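Local structure of variant surface glycoprotein MITat 1.13 (Trypanosoma brucei, 6Z8H) at residues R82-L87 with K342-T347. The protein probably forms part of the dense surface coat by which the trypanosome evades the host immune response, as one of many antigenically distinct variants. Residues are numbered along the deposited sequence; the frame is centred on the assembly and turned at random.
Sequences RKILPL and KDIGST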
ATOM      1  N   ARG A  82     -13.719  14.233  39.063  1.00 26.15           N
ATOM      2  CA  ARG A  82     -14.564  15.275  38.511  1.00 26.46           C
ATOM      3  C   ARG A  82     -13.856  16.038  37.394  1.00 26.11           C
ATOM      4  O   ARG A  82     -14.538  16.561  36.512  1.00 27.14           O
ATOM      5  CB  ARG A  82     -15.003  16.225  39.624  1.00 27.83           C
ATOM      6  CG  ARG A  82     -15.991  15.593  40.595  1.00 30.56           C
ATOM      7  CD  ARG A  82     -16.288  16.551  41.709  1.00 33.11           C
ATOM      8  NE  ARG A  82     -17.148  15.991  42.738  1.00 35.83           N
ATOM      9  CZ  ARG A  82     -18.471  15.921  42.649  1.00 36.39           C
ATOM     10  NH1 ARG A  82     -19.096  16.342  41.557  1.00 35.96           N
ATOM     11  NH2 ARG A  82     -19.172  15.418  43.644  1.00 38.10           N
ATOM     12  N   LYS A  83     -12.522  16.151  37.438  1.00 25.17           N
ATOM     13  CA  LYS A  83     -11.747  16.757  36.346  1.00 26.12           C
ATOM     14  C   LYS A  83     -11.654  15.837  35.129  1.00 25.99           C
ATOM     15  O   LYS A  83     -11.488  16.316  34.016  1.00 27.26           O
ATOM     16  CB  LYS A  83     -10.341  17.106  36.853  1.00 28.75           C
ATOM     17  CG  LYS A  83     -10.337  18.117  38.044  1.00 27.95           C
ATOM     18  CD  LYS A  83      -8.954  18.324  38.647  1.00 33.08           C
ATOM     19  CE  LYS A  83      -8.936  19.491  39.616  1.00 46.55           C
ATOM     20  NZ  LYS A  83      -7.552  19.747  40.128  1.00 57.81           N
ATOM     21  N   ILE A  84     -11.826  14.532  35.293  1.00 24.53           N
ATOM     22  CA  ILE A  84     -11.708  13.588  34.182  1.00 23.33           C
ATOM     23  C   ILE A  84     -13.044  13.352  33.481  1.00 23.19           C
ATOM     24  O   ILE A  84     -13.085  13.194  32.254  1.00 22.98           O
ATOM     25  CB  ILE A  84     -11.120  12.271  34.708  1.00 23.33           C
ATOM     26  CG1 ILE A  84      -9.763  12.510  35.359  1.00 24.86           C
ATOM     27  CG2 ILE A  84     -11.063  11.237  33.609  1.00 24.66           C
ATOM     28  CD1 ILE A  84      -9.206  11.325  36.037  1.00 26.01           C
ATOM     29  N   LEU A  85     -14.150  13.321  34.236  1.00 23.11           N
ATOM     30  CA  LEU A  85     -15.438  13.026  33.614  1.00 23.97           C
ATOM     31  C   LEU A  85     -15.774  13.886  32.400  1.00 23.96           C
ATOM     32  O   LEU A  85     -16.302  13.333  31.421  1.00 23.37           O
ATOM     33  CB  LEU A  85     -16.551  13.047  34.661  1.00 24.80           C
ATOM     34  CG  LEU A  85     -16.422  12.037  35.788  1.00 26.69           C
ATOM     35  CD1 LEU A  85     -17.699  12.056  36.652  1.00 27.41           C
ATOM     36  CD2 LEU A  85     -16.153  10.640  35.310  1.00 27.60           C
ATOM     37  N   PRO A  86     -15.527  15.200  32.382  1.00 22.89           N
ATOM     38  CA  PRO A  86     -15.879  15.988  31.188  1.00 22.35           C
ATOM     39  C   PRO A  86     -15.061  15.644  29.956  1.00 23.35           C
ATOM     40  O   PRO A  86     -15.420  16.094  28.865  1.00 24.29           O
ATOM     41  CB  PRO A  86     -15.616  17.443  31.622  1.00 24.39           C
ATOM     42  CG  PRO A  86     -15.757  17.397  33.135  1.00 25.78           C
ATOM     43  CD  PRO A  86     -15.171  16.064  33.524  1.00 24.97           C
ATOM     44  N   LEU A  87     -13.981  14.897  30.118  1.00 23.42           N
ATOM     45  CA  LEU A  87     -13.166  14.492  28.988  1.00 23.51           C
ATOM     46  C   LEU A  87     -13.672  13.228  28.331  1.00 22.93           C
ATOM     47  O   LEU A  87     -13.309  12.962  27.174  1.00 23.14           O
ATOM     48  CB  LEU A  87     -11.736  14.311  29.479  1.00 24.12           C
ATOM     49  CG  LEU A  87     -11.114  15.486  30.241  1.00 23.84           C
ATOM     50  CD1 LEU A  87      -9.711  15.091  30.798  1.00 25.50           C
ATOM     51  CD2 LEU A  87     -11.043  16.776  29.435  1.00 24.98           C
ATOM     52  N   LYS A 342      -0.702  14.998  33.287  1.00 31.99           N
ATOM     53  CA  LYS A 342       0.324  14.512  34.211  1.00 33.48           C
ATOM     54  C   LYS A 342      -0.405  13.868  35.400  1.00 31.97           C
ATOM     55  O   LYS A 342       0.009  12.814  35.784  1.00 31.69           O
ATOM     56  CB  LYS A 342       1.287  15.639  34.589  1.00 35.99           C
ATOM     57  CG  LYS A 342       2.381  15.877  33.563  1.00 38.03           C
ATOM     58  CD  LYS A 342       3.196  14.626  33.290  1.00 39.24           C
ATOM     59  CE  LYS A 342       4.477  14.866  32.525  1.00 41.50           C
ATOM     60  NZ  LYS A 342       5.023  13.618  31.937  1.00 42.78           N
ATOM     61  N   ASP A 343      -1.426  14.512  35.968  1.00 31.46           N
ATOM     62  CA  ASP A 343      -2.144  13.943  37.099  1.00 30.46           C
ATOM     63  C   ASP A 343      -2.865  12.656  36.698  1.00 29.16           C
ATOM     64  O   ASP A 343      -2.953  11.709  37.490  1.00 28.75           O
ATOM     65  CB  ASP A 343      -3.128  14.974  37.648  1.00 32.32           C
ATOM     66  CG  ASP A 343      -2.436  16.144  38.313  1.00 34.15           C
ATOM     67  OD1 ASP A 343      -1.205  16.067  38.535  1.00 34.41           O
ATOM     68  OD2 ASP A 343      -3.118  17.147  38.600  1.00 35.31           O
ATOM     69  N   ILE A 344      -3.414  12.612  35.479  1.00 27.82           N
ATOM     70  CA  ILE A 344      -4.053  11.388  34.996  1.00 28.09           C
ATOM     71  C   ILE A 344      -3.056  10.236  34.998  1.00 28.11           C
ATOM     72  O   ILE A 344      -3.347   9.136  35.482  1.00 28.63           O
ATOM     73  CB  ILE A 344      -4.661  11.606  33.598  1.00 28.94           C
ATOM     74  CG1 ILE A 344      -5.903  12.494  33.685  1.00 29.99           C
ATOM     75  CG2 ILE A 344      -5.017  10.275  32.937  1.00 29.84           C
ATOM     76  CD1 ILE A 344      -6.398  12.975  32.329  1.00 30.60           C
ATOM     77  N   GLY A 345      -1.859  10.482  34.470  1.00 29.35           N
ATOM     78  CA  GLY A 345      -0.837   9.455  34.394  1.00 30.04           C
ATOM     79  C   GLY A 345      -0.277   9.011  35.730  1.00 30.23           C
ATOM     80  O   GLY A 345       0.247   7.898  35.829  1.00 31.41           O
ATOM     81  N   SER A 346      -0.365   9.849  36.752  1.00 30.97           N
ATOM     82  CA  SER A 346       0.122   9.519  38.085  1.00 31.52           C
ATOM     83  C   SER A 346      -0.931   8.809  38.929  1.00 30.48           C
ATOM     84  O   SER A 346      -0.665   8.459  40.084  1.00 30.52           O
ATOM     85  CB  SER A 346       0.562  10.793  38.813  1.00 33.82           C
ATOM     86  OG  SER A 346      -0.556  11.584  39.153  1.00 36.07           O
ATOM     87  N   THR A 347      -2.133   8.624  38.403  1.00 28.87           N
ATOM     88  CA  THR A 347      -3.165   7.919  39.146  1.00 28.62           C
ATOM     89  C   THR A 347      -2.710   6.493  39.453  1.00 28.84           C
ATOM     90  O   THR A 347      -2.280   5.764  38.561  1.00 28.06           O
ATOM     91  CB  THR A 347      -4.448   7.881  38.319  1.00 29.47           C
ATOM     92  OG1 THR A 347      -4.866   9.211  38.003  1.00 32.77           O
ATOM     93  CG2 THR A 347      -5.558   7.211  39.096  1.00 28.80           C
TER
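No flat group lies between Ile-84 and Ile-344, which meet through aliphatic branches alone. The planar groups stand around them. The carboxylate of Asp-343 sits to one side of the apolar contact, where its OD2 and Lys-83 NZ are 5.4 Å apart, too far for a salt bridge, though the opposite charges may still attract weakly. The side chain of Tyr-329 touches Pro-86 and Leu-87, while its hydroxyl is hydrogen-bonded to Lys-83 O. At the kink by Pro-86, Leu-87 N bonds to Ile-84 O at 2.9 Å rather than to Lys-83 O, which takes Tyr-329 OH as a partner. In the contact itself, Ile-344 CG1 lies 4.2 Å from Ile-84 CG1. Its side chain then runs on extended, CD1 trans to CA (chi2 169°), and this carries the methyl to the Leu-87 branch, where Ile-344 CD1 is 4.2 Å from Leu-87 CD1. One isoleucine thus spans two residues three apart on the facing helix.

The site is in the helical bundle of the A-type VSG N-terminal domain, just past the tight turn that joins the long helices 34-75 and 78-129. Helix 34-75 supplies the third wall, with Leu-69 touching both Leu-87 and Ile-344, and Ala-72 and Ala-73 covering Ile-84. Leu-85, on another side of helix 78-129, packs on Leu-379 of the second subunit. Toward the loop that follows helix 336-345, Ser-346 OG donates to Asp-343 O at 2.9 Å, 31° off the carbonyl plane, and backbone hydrogen bonds of Gly-345 with Asp-363 and of Thr-347 with Ile-362 lead into the hairpin 348-361.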